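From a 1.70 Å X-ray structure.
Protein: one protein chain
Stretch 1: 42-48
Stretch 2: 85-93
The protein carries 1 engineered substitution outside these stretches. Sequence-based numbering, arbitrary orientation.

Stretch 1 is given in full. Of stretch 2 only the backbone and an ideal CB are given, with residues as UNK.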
# COMPACT_ATOMS: atom_id res chain seq x y z
N SER A 42 -20.97 -0.15 13.19
CA SER A 42 -22.09 -1.07 13.35
C SER A 42 -22.32 -1.93 12.11
O SER A 42 -22.76 -3.09 12.21
CB SER A 42 -23.37 -0.30 13.71
OG SER A 42 -23.86 0.45 12.62
N GLU A 43 -22.01 -1.39 10.93
CA GLU A 43 -22.21 -2.14 9.70
C GLU A 43 -21.28 -3.34 9.62
O GLU A 43 -21.57 -4.31 8.93
CB GLU A 43 -21.98 -1.25 8.47
CG GLU A 43 -23.14 -0.34 8.14
CD GLU A 43 -24.38 -1.10 7.67
OE1 GLU A 43 -24.38 -1.65 6.54
OE2 GLU A 43 -25.36 -1.16 8.43
N VAL A 44 -20.14 -3.25 10.30
CA VAL A 44 -19.19 -4.36 10.28
C VAL A 44 -19.86 -5.59 10.89
O VAL A 44 -19.59 -6.71 10.49
CB VAL A 44 -17.91 -4.01 11.09
CG1 VAL A 44 -16.95 -5.18 11.09
CG2 VAL A 44 -17.23 -2.78 10.47
N ASP A 45 -20.77 -5.37 11.84
CA ASP A 45 -21.44 -6.49 12.46
C ASP A 45 -22.28 -7.29 11.47
O ASP A 45 -22.52 -8.47 11.67
CB ASP A 45 -22.29 -6.01 13.64
CG ASP A 45 -21.44 -5.40 14.76
OD1 ASP A 45 -20.28 -5.83 14.93
OD2 ASP A 45 -21.95 -4.51 15.47
N LYS A 46 -22.73 -6.64 10.39
CA LYS A 46 -23.50 -7.32 9.36
C LYS A 46 -22.59 -8.29 8.60
O LYS A 46 -23.02 -9.35 8.17
CB LYS A 46 -24.12 -6.32 8.38
CG LYS A 46 -25.21 -5.46 9.00
CD LYS A 46 -25.78 -4.50 7.98
CE LYS A 46 -26.95 -3.69 8.54
NZ LYS A 46 -27.46 -2.73 7.53
N ILE A 47 -21.31 -7.91 8.45
CA ILE A 47 -20.34 -8.78 7.79
C ILE A 47 -19.97 -9.93 8.72
O ILE A 47 -19.84 -11.07 8.28
CB ILE A 47 -19.04 -8.00 7.43
CG1 ILE A 47 -19.35 -6.96 6.36
CG2 ILE A 47 -17.98 -8.96 6.92
CD1 ILE A 47 -18.17 -6.03 6.01
N VAL A 48 -19.80 -9.64 10.01
CA VAL A 48 -19.43 -10.69 10.97
C VAL A 48 -20.50 -11.78 10.96
O VAL A 48 -20.19 -12.97 10.89
CB VAL A 48 -19.26 -10.11 12.40
CG1 VAL A 48 -19.10 -11.23 13.42
CG2 VAL A 48 -18.03 -9.21 12.43
N UNK A 85 -25.46 -5.38 0.31
CA UNK A 85 -25.92 -4.01 0.19
C UNK A 85 -25.55 -3.14 1.39
O UNK A 85 -26.38 -2.38 1.90
CB UNK A 85 -27.44 -4.00 -0.00
N UNK A 86 -24.31 -3.24 1.84
CA UNK A 86 -23.84 -2.46 2.98
C UNK A 86 -23.62 -1.02 2.52
O UNK A 86 -23.30 -0.78 1.37
CB UNK A 86 -22.56 -3.05 3.57
N UNK A 87 -23.80 -0.05 3.42
CA UNK A 87 -23.60 1.33 3.00
C UNK A 87 -22.45 2.06 3.70
O UNK A 87 -21.80 2.93 3.12
CB UNK A 87 -24.90 2.11 3.23
N UNK A 88 -22.19 1.70 4.95
CA UNK A 88 -21.13 2.36 5.68
C UNK A 88 -19.82 1.59 5.75
O UNK A 88 -19.13 1.66 6.76
CB UNK A 88 -21.61 2.65 7.10
N UNK A 89 -19.49 0.86 4.69
CA UNK A 89 -18.25 0.08 4.64
C UNK A 89 -17.36 0.70 3.56
O UNK A 89 -17.83 0.99 2.46
CB UNK A 89 -18.53 -1.40 4.35
N UNK A 90 -16.08 0.91 3.86
CA UNK A 90 -15.17 1.48 2.86
C UNK A 90 -14.58 0.40 1.95
O UNK A 90 -14.53 0.56 0.73
CB UNK A 90 -14.04 2.25 3.55
N UNK A 91 -14.12 -0.70 2.54
CA UNK A 91 -13.54 -1.77 1.73
C UNK A 91 -13.40 -3.04 2.53
O UNK A 91 -13.52 -3.04 3.76
CB UNK A 91 -12.18 -1.35 1.17
N UNK A 92 -13.18 -4.14 1.81
CA UNK A 92 -12.97 -5.45 2.42
C UNK A 92 -11.81 -6.02 1.64
O UNK A 92 -11.90 -6.14 0.43
CB UNK A 92 -14.21 -6.35 2.37
N UNK A 93 -10.71 -6.37 2.31
CA UNK A 93 -9.56 -6.91 1.58
C UNK A 93 -8.85 -7.97 2.42
O UNK A 93 -9.07 -8.06 3.62
CB UNK A 93 -8.59 -5.79 1.20

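Stretch 1 is one helical segment, and it turns Glu43, Lys46 and Ile47 toward the second stretch. Its offer is mixed: an acid already paired within the helix, since Lys46 NZ lies 2.8 Å from Glu43 OE2 in a hydrogen-bonded salt bridge, and beside it the aliphatic surface of Ile47 with the edge of Val44.

Position 85 has a positive phi and psi (64/45), a left-handed conformation that favours glycine or asparagine but tolerates others. Its CB points sideways, and nothing of the helix lies within 5.5 Å of it, so contact sets no demand. The residue is Ala85, small and uninvolved.

Position 86 is extended (-74/150). Its ideal CB stands 3.8 Å from Glu43 OE1, yet the bond from CA runs sideways, so a side chain must bend to reach the helix. Ile47 and the methylenes of Lys46 would reward a flexible apolar chain such as leucine or methionine; a donor aimed at the carboxylate is also conceivable. The deposited Leu86 takes the apolar option. With chi1 m and chi2 t, it brings CD1 to 3.5 Å from Ile47 CG1, while CD2 lies 3.9 Å from Lys46 CD and 3.8 Å from Glu43 OE1. The two methyls thus span greasy and polar neighbours alike.

At position 87 the CB again points sideways, 5.0 Å from Glu43 OE1. The nearby acid makes lysine or arginine attractive, though a polar residue of moderate length would also fit. Lys87 answers the charge without closing a salt bridge: its NZ remains 4.5 Å from Glu43 OE2. The tighter approach is made by the aliphatic part, with Lys87 CE 3.3 Å from Glu43 CD, so the chain packs along the carboxylate.

Position 88 is the backbone's nearest pass, its CA 6.1 Å from the CA of Glu43. The ideal CB would point toward the helix, obliquely, and sit 3.5 Å from Glu43 CG, a snug fit. Glycine or alanine suits most simply, and a longer side chain would have to turn aside from Glu43. Gly88 lets the main chain itself make the contact, its N 3.9 Å from Glu43 CG.

The strand begins at position 89. The CB points sideways, 4.9 Å from Ile47 CD1 and 5.4 Å from Glu43 CB, which calls for an apolar chain long enough to turn inward: isoleucine, leucine or methionine. Ile89, with both chi angles m, delivers CD1 to 3.8 Å from Glu43 CB, 4.0 Å from Val44 CG2 and 4.1 Å from Ile47 CD1. One methyl serves three helix residues.

Positions 90, 91 and 93 are out of reach, and the helix places no restriction on them; they are Arg90, Tyr91 and Glu93, whose polar groups bond elsewhere in the structure.

Position 92 points toward the helix, but its ideal CB is 5.4 Å from Ile47 CD1, a gap that a valine, isoleucine or leucine could narrow. Val92 does so lightly, with CG2 4.2 Å from Ile47 CD1.

Stretch 2 85-93: ALKGIRYVE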
# COMPACT_ATOMS: atom_id res chain seq x y z
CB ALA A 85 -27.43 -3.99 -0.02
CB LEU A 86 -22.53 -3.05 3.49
CG LEU A 86 -22.56 -4.57 3.72
CD1 LEU A 86 -21.18 -5.07 4.12
CD2 LEU A 86 -23.59 -4.90 4.78
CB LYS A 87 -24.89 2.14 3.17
CG LYS A 87 -25.20 2.55 4.61
CD LYS A 87 -25.53 1.37 5.49
CE LYS A 87 -25.80 1.81 6.94
NZ LYS A 87 -26.90 2.81 7.05
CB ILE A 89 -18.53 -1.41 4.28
CG1 ILE A 89 -19.29 -2.11 5.42
CG2 ILE A 89 -17.23 -2.15 4.00
CD1 ILE A 89 -18.62 -2.04 6.77
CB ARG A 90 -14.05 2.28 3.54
CG ARG A 90 -14.45 3.71 3.93
CD ARG A 90 -13.28 4.46 4.57
NE ARG A 90 -12.96 3.86 5.85
CZ ARG A 90 -11.77 3.40 6.21
NH1 ARG A 90 -10.73 3.47 5.38
NH2 ARG A 90 -11.64 2.83 7.40
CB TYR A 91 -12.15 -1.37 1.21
CG TYR A 91 -11.14 -1.13 2.31
CD1 TYR A 91 -10.53 -2.20 2.98
CD2 TYR A 91 -10.85 0.17 2.74
CE1 TYR A 91 -9.66 -1.97 4.06
CE2 TYR A 91 -9.98 0.40 3.82
CZ TYR A 91 -9.40 -0.67 4.48
OH TYR A 91 -8.55 -0.44 5.54
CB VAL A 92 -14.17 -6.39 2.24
CG1 VAL A 92 -13.86 -7.73 2.93
CG2 VAL A 92 -15.42 -5.77 2.86
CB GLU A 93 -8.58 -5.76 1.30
CG GLU A 93 -8.01 -5.16 2.57
CD GLU A 93 -7.12 -3.95 2.32
OE1 GLU A 93 -6.62 -3.38 3.32
OE2 GLU A 93 -6.91 -3.56 1.15
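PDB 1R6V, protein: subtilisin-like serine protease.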